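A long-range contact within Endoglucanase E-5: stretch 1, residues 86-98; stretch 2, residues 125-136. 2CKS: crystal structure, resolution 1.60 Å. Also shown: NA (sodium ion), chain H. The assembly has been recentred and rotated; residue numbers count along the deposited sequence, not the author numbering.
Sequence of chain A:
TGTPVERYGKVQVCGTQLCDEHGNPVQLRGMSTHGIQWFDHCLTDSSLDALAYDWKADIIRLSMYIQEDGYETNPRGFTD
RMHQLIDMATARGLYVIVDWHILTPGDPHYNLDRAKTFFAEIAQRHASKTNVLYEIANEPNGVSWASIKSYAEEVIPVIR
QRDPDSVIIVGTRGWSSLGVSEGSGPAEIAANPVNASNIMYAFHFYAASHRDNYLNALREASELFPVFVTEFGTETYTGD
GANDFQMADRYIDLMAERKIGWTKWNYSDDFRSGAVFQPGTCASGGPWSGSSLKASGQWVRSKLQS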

# COMPACT_ATOMS: atom_id res chain seq x y z
N ILE A 86 5.11 -13.06 1.36
CA ILE A 86 4.15 -12.97 2.46
C ILE A 86 4.69 -13.72 3.67
O ILE A 86 4.62 -13.22 4.79
CB ILE A 86 2.77 -13.53 2.04
CG1 ILE A 86 2.10 -12.57 1.06
CG2 ILE A 86 1.85 -13.72 3.26
CD1 ILE A 86 0.99 -13.22 0.27
N ASP A 87 5.22 -14.91 3.45
CA ASP A 87 5.82 -15.70 4.53
C ASP A 87 7.05 -15.01 5.12
O ASP A 87 7.23 -14.99 6.32
CB ASP A 87 6.19 -17.10 4.05
CG ASP A 87 4.98 -17.96 3.77
OD1 ASP A 87 3.86 -17.60 4.21
OD2 ASP A 87 5.04 -19.02 3.09
N MET A 88 7.88 -14.42 4.26
CA MET A 88 9.09 -13.75 4.73
C MET A 88 8.73 -12.55 5.60
O MET A 88 9.32 -12.34 6.65
CB MET A 88 9.94 -13.28 3.55
CG MET A 88 10.68 -14.39 2.88
SD MET A 88 11.69 -13.82 1.51
CE MET A 88 13.14 -13.18 2.39
N ALA A 89 7.75 -11.77 5.17
CA ALA A 89 7.32 -10.61 5.94
C ALA A 89 6.78 -11.05 7.30
O ALA A 89 7.09 -10.45 8.32
CB ALA A 89 6.30 -9.84 5.20
N THR A 90 5.99 -12.11 7.29
CA THR A 90 5.40 -12.64 8.51
C THR A 90 6.47 -13.13 9.49
O THR A 90 6.36 -12.91 10.69
CB THR A 90 4.42 -13.77 8.16
OG1 THR A 90 3.39 -13.26 7.29
CG2 THR A 90 3.67 -14.28 9.38
N ALA A 91 7.51 -13.76 8.95
CA ALA A 91 8.64 -14.25 9.74
C ALA A 91 9.58 -13.13 10.21
O ALA A 91 10.64 -13.41 10.80
CB ALA A 91 9.41 -15.30 8.95
N ARG A 92 9.24 -11.89 9.89
CA ARG A 92 9.94 -10.71 10.40
C ARG A 92 9.01 -9.79 11.19
O ARG A 92 9.39 -8.67 11.56
CB ARG A 92 10.63 -9.98 9.24
CG ARG A 92 11.76 -10.80 8.64
CD ARG A 92 12.11 -10.48 7.21
NE ARG A 92 13.28 -11.24 6.79
CZ ARG A 92 13.27 -12.52 6.42
NH1 ARG A 92 12.15 -13.23 6.36
NH2 ARG A 92 14.41 -13.10 6.09
N GLY A 93 7.81 -10.27 11.47
CA GLY A 93 6.88 -9.57 12.34
C GLY A 93 6.16 -8.41 11.72
O GLY A 93 5.67 -7.53 12.45
N LEU A 94 6.08 -8.39 10.40
CA LEU A 94 5.44 -7.31 9.65
C LEU A 94 4.04 -7.65 9.17
O LEU A 94 3.77 -8.78 8.76
CB LEU A 94 6.26 -6.98 8.41
CG LEU A 94 7.71 -6.56 8.62
CD1 LEU A 94 8.42 -6.46 7.27
CD2 LEU A 94 7.74 -5.26 9.38
N TYR A 95 3.17 -6.65 9.21
CA TYR A 95 1.94 -6.70 8.44
C TYR A 95 2.29 -6.65 6.97
O TYR A 95 3.34 -6.13 6.59
CB TYR A 95 0.99 -5.56 8.83
CG TYR A 95 0.48 -5.78 10.22
CD1 TYR A 95 1.13 -5.25 11.33
CD2 TYR A 95 -0.63 -6.57 10.45
CE1 TYR A 95 0.67 -5.49 12.61
CE2 TYR A 95 -1.08 -6.83 11.72
CZ TYR A 95 -0.44 -6.28 12.79
OH TYR A 95 -0.87 -6.53 14.08
N VAL A 96 1.43 -7.22 6.14
CA VAL A 96 1.68 -7.28 4.71
C VAL A 96 0.46 -6.82 3.97
O VAL A 96 -0.64 -7.28 4.26
CB VAL A 96 1.99 -8.70 4.25
CG1 VAL A 96 2.31 -8.70 2.76
CG2 VAL A 96 3.13 -9.25 5.03
N ILE A 97 0.64 -5.91 3.01
CA ILE A 97 -0.40 -5.58 2.07
C ILE A 97 -0.09 -6.26 0.75
O ILE A 97 0.99 -6.05 0.19
CB ILE A 97 -0.49 -4.07 1.83
CG1 ILE A 97 -0.77 -3.36 3.15
CG2 ILE A 97 -1.56 -3.77 0.78
CD1 ILE A 97 -0.73 -1.86 3.06
N VAL A 98 -1.02 -7.07 0.26
CA VAL A 98 -0.88 -7.71 -1.04
C VAL A 98 -1.51 -6.77 -2.05
O VAL A 98 -2.73 -6.58 -2.06
CB VAL A 98 -1.57 -9.06 -1.05
CG1 VAL A 98 -1.47 -9.72 -2.43
CG2 VAL A 98 -0.97 -9.96 0.04
N ARG A 125 -4.55 -19.87 0.90
CA ARG A 125 -3.26 -20.25 1.48
C ARG A 125 -2.99 -19.56 2.81
O ARG A 125 -2.46 -20.18 3.74
CB ARG A 125 -2.14 -19.89 0.51
CG ARG A 125 -0.74 -20.28 0.98
CD ARG A 125 -0.46 -21.77 0.89
NE ARG A 125 -0.27 -22.21 -0.50
CZ ARG A 125 0.86 -22.08 -1.20
NH1 ARG A 125 1.95 -21.51 -0.68
NH2 ARG A 125 0.90 -22.52 -2.45
N HIS A 126 -3.37 -18.30 2.90
CA HIS A 126 -2.98 -17.45 4.03
C HIS A 126 -4.14 -17.09 4.97
O HIS A 126 -3.99 -16.23 5.82
CB HIS A 126 -2.30 -16.20 3.50
CG HIS A 126 -1.09 -16.50 2.68
ND1 HIS A 126 0.14 -16.75 3.24
CD2 HIS A 126 -0.94 -16.66 1.35
CE1 HIS A 126 1.01 -17.02 2.28
NE2 HIS A 126 0.38 -16.97 1.12
N ALA A 127 -5.26 -17.80 4.84
CA ALA A 127 -6.45 -17.53 5.66
C ALA A 127 -6.18 -17.56 7.17
O ALA A 127 -6.79 -16.80 7.92
CB ALA A 127 -7.58 -18.52 5.32
N SER A 128 -5.27 -18.42 7.62
CA SER A 128 -4.98 -18.53 9.05
C SER A 128 -4.14 -17.37 9.60
O SER A 128 -4.11 -17.14 10.81
CB SER A 128 -4.28 -19.87 9.37
OG SER A 128 -2.97 -19.91 8.84
N LYS A 129 -3.46 -16.64 8.72
CA LYS A 129 -2.70 -15.46 9.13
C LYS A 129 -3.66 -14.34 9.53
O LYS A 129 -4.77 -14.27 9.03
CB LYS A 129 -1.80 -14.97 7.99
CG LYS A 129 -0.65 -15.91 7.65
CD LYS A 129 0.30 -15.27 6.65
CE LYS A 129 1.57 -16.07 6.45
NZ LYS A 129 1.32 -17.40 5.82
N THR A 130 -3.21 -13.48 10.44
CA THR A 130 -3.99 -12.32 10.86
C THR A 130 -3.32 -10.99 10.49
O THR A 130 -3.80 -9.93 10.87
CB THR A 130 -4.22 -12.37 12.38
OG1 THR A 130 -2.97 -12.44 13.06
CG2 THR A 130 -4.95 -13.65 12.77
N ASN A 131 -2.23 -11.06 9.73
CA ASN A 131 -1.41 -9.89 9.44
C ASN A 131 -1.40 -9.49 7.97
O ASN A 131 -0.61 -8.64 7.58
CB ASN A 131 0.04 -10.14 9.90
CG ASN A 131 0.71 -11.27 9.13
OD1 ASN A 131 0.18 -12.37 9.04
ND2 ASN A 131 1.89 -11.00 8.57
N VAL A 132 -2.28 -10.09 7.18
CA VAL A 132 -2.33 -9.85 5.75
C VAL A 132 -3.58 -9.02 5.42
O VAL A 132 -4.69 -9.36 5.85
CB VAL A 132 -2.36 -11.18 4.98
CG1 VAL A 132 -2.35 -10.94 3.48
CG2 VAL A 132 -1.17 -12.06 5.38
N LEU A 133 -3.37 -7.93 4.68
CA LEU A 133 -4.42 -7.06 4.16
C LEU A 133 -4.36 -7.16 2.63
O LEU A 133 -3.29 -7.33 2.05
CB LEU A 133 -4.19 -5.61 4.58
CG LEU A 133 -4.22 -5.28 6.07
CD1 LEU A 133 -2.91 -5.63 6.75
CD2 LEU A 133 -4.56 -3.81 6.29
N TYR A 134 -5.51 -7.06 1.98
CA TYR A 134 -5.62 -7.26 0.53
C TYR A 134 -5.97 -5.96 -0.16
O TYR A 134 -7.01 -5.38 0.12
CB TYR A 134 -6.71 -8.29 0.23
CG TYR A 134 -6.43 -9.64 0.83
CD1 TYR A 134 -5.76 -10.59 0.11
CD2 TYR A 134 -6.80 -9.95 2.13
CE1 TYR A 134 -5.48 -11.83 0.64
CE2 TYR A 134 -6.52 -11.19 2.67
CZ TYR A 134 -5.87 -12.13 1.92
OH TYR A 134 -5.58 -13.36 2.45
N GLU A 135 -5.12 -5.50 -1.06
CA GLU A 135 -5.34 -4.27 -1.81
C GLU A 135 -5.73 -4.67 -3.24
O GLU A 135 -4.88 -5.07 -4.02
CB GLU A 135 -4.09 -3.39 -1.80
CG GLU A 135 -4.24 -2.08 -2.56
CD GLU A 135 -3.06 -1.14 -2.39
OE1 GLU A 135 -3.16 0.02 -2.86
OE2 GLU A 135 -2.04 -1.55 -1.80
N ILE A 136 -7.01 -4.54 -3.57
CA ILE A 136 -7.56 -5.21 -4.76
C ILE A 136 -7.44 -4.45 -6.08
O ILE A 136 -7.68 -5.02 -7.14
CB ILE A 136 -9.02 -5.64 -4.51
CG1 ILE A 136 -9.89 -4.43 -4.19
CG2 ILE A 136 -9.07 -6.70 -3.41
CD1 ILE A 136 -11.37 -4.73 -4.23
NA NA H . -7.17 -14.44 8.17
O HOH W 1 -5.35 -13.86 6.07
O HOH W 2 -7.95 -15.25 10.30
O HOH W 3 -7.64 -12.74 7.99
O HOH W 4 -7.15 -11.84 8.99

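Two parallel strands form the spine of this contact, and the segments leading into them, a helix end on one side and a beta turn on the other, pack against each other beside the face that carries Val 96 and Val 132. Strand 95-98 lies beside strand 132-135 at 21°, their axes approaching to 4.6 Å. Four backbone hydrogen bonds close the seam: Val 96 N to Asn 131 O at 2.9 Å, Leu 133 N to Val 96 O at 2.8 Å, Val 98 N to Leu 133 O at 2.9 Å, and Glu 135 N to Val 98 O at 2.8 Å. Each strand sends its side chains alternately to the two faces of the sheet, so the two faces present different sets of side chains.

On one face, Val 96, Val 98, Val 132 and Tyr 134 emerge together. Beta-branched valine suits an extended backbone and leaves a compact knob; Val 98 CG2 rests 3.8 Å from Val 132 CG1. The other methyl branch of Val 132 serves the helix: its CG2 meets Ile 86 CG2 at 4.0 Å. That same Ile 86 methyl has further contacts: it also sits over one face of the His 126 ring, 3.8 Å from CG2 to the ring centroid, in a CH-pi contact. Ile 86 thus fills a hollow lined by a valine, an imidazole and the Lys 129 chain, whose CE lies 4.0 Å from its CG2.

The opposite face carries Ile 97 and Leu 133, with Ile 97 CG1 4.3 Å from Leu 133 CB. Leu 133 also reaches back along the seam, its CD1 coming 4.4 Å from Tyr 95 CB. Glu 135 is buried too, its OE2 3.4 Å from Ile 97 CG2 and hydrogen-bonded elsewhere in the structure.

Just before the second strand, level with Tyr 95, Asn 131 acts as a polar peg. It has the largest area covered by the partner stretch, and its chi1 of 65° (p) turns the amide toward the end of the helix. There ND2 donates to Thr 90 OG1 at 3.0 Å and to Leu 94 O at 2.9 Å, using both amide hydrogens and tying the helix to the loop that follows it. Thr 90 OG1 in turn donates to Ile 86 O at 2.8 Å, so the hydroxyl relays between peg and helix backbone.

Lys 129, last residue of the type I turn from His 126, reaches its long chain across to the side of the helix. Its NZ forms a salt bridge with Asp 87 OD1 at 3.0 Å and donates to His 126 ND1 at 2.9 Å. The rule is legible: buried apolar knobs around the sheet, a buried amide at its entrance, and the Asp 87-Lys 129 charge pair, both residues partly exposed, at the margin.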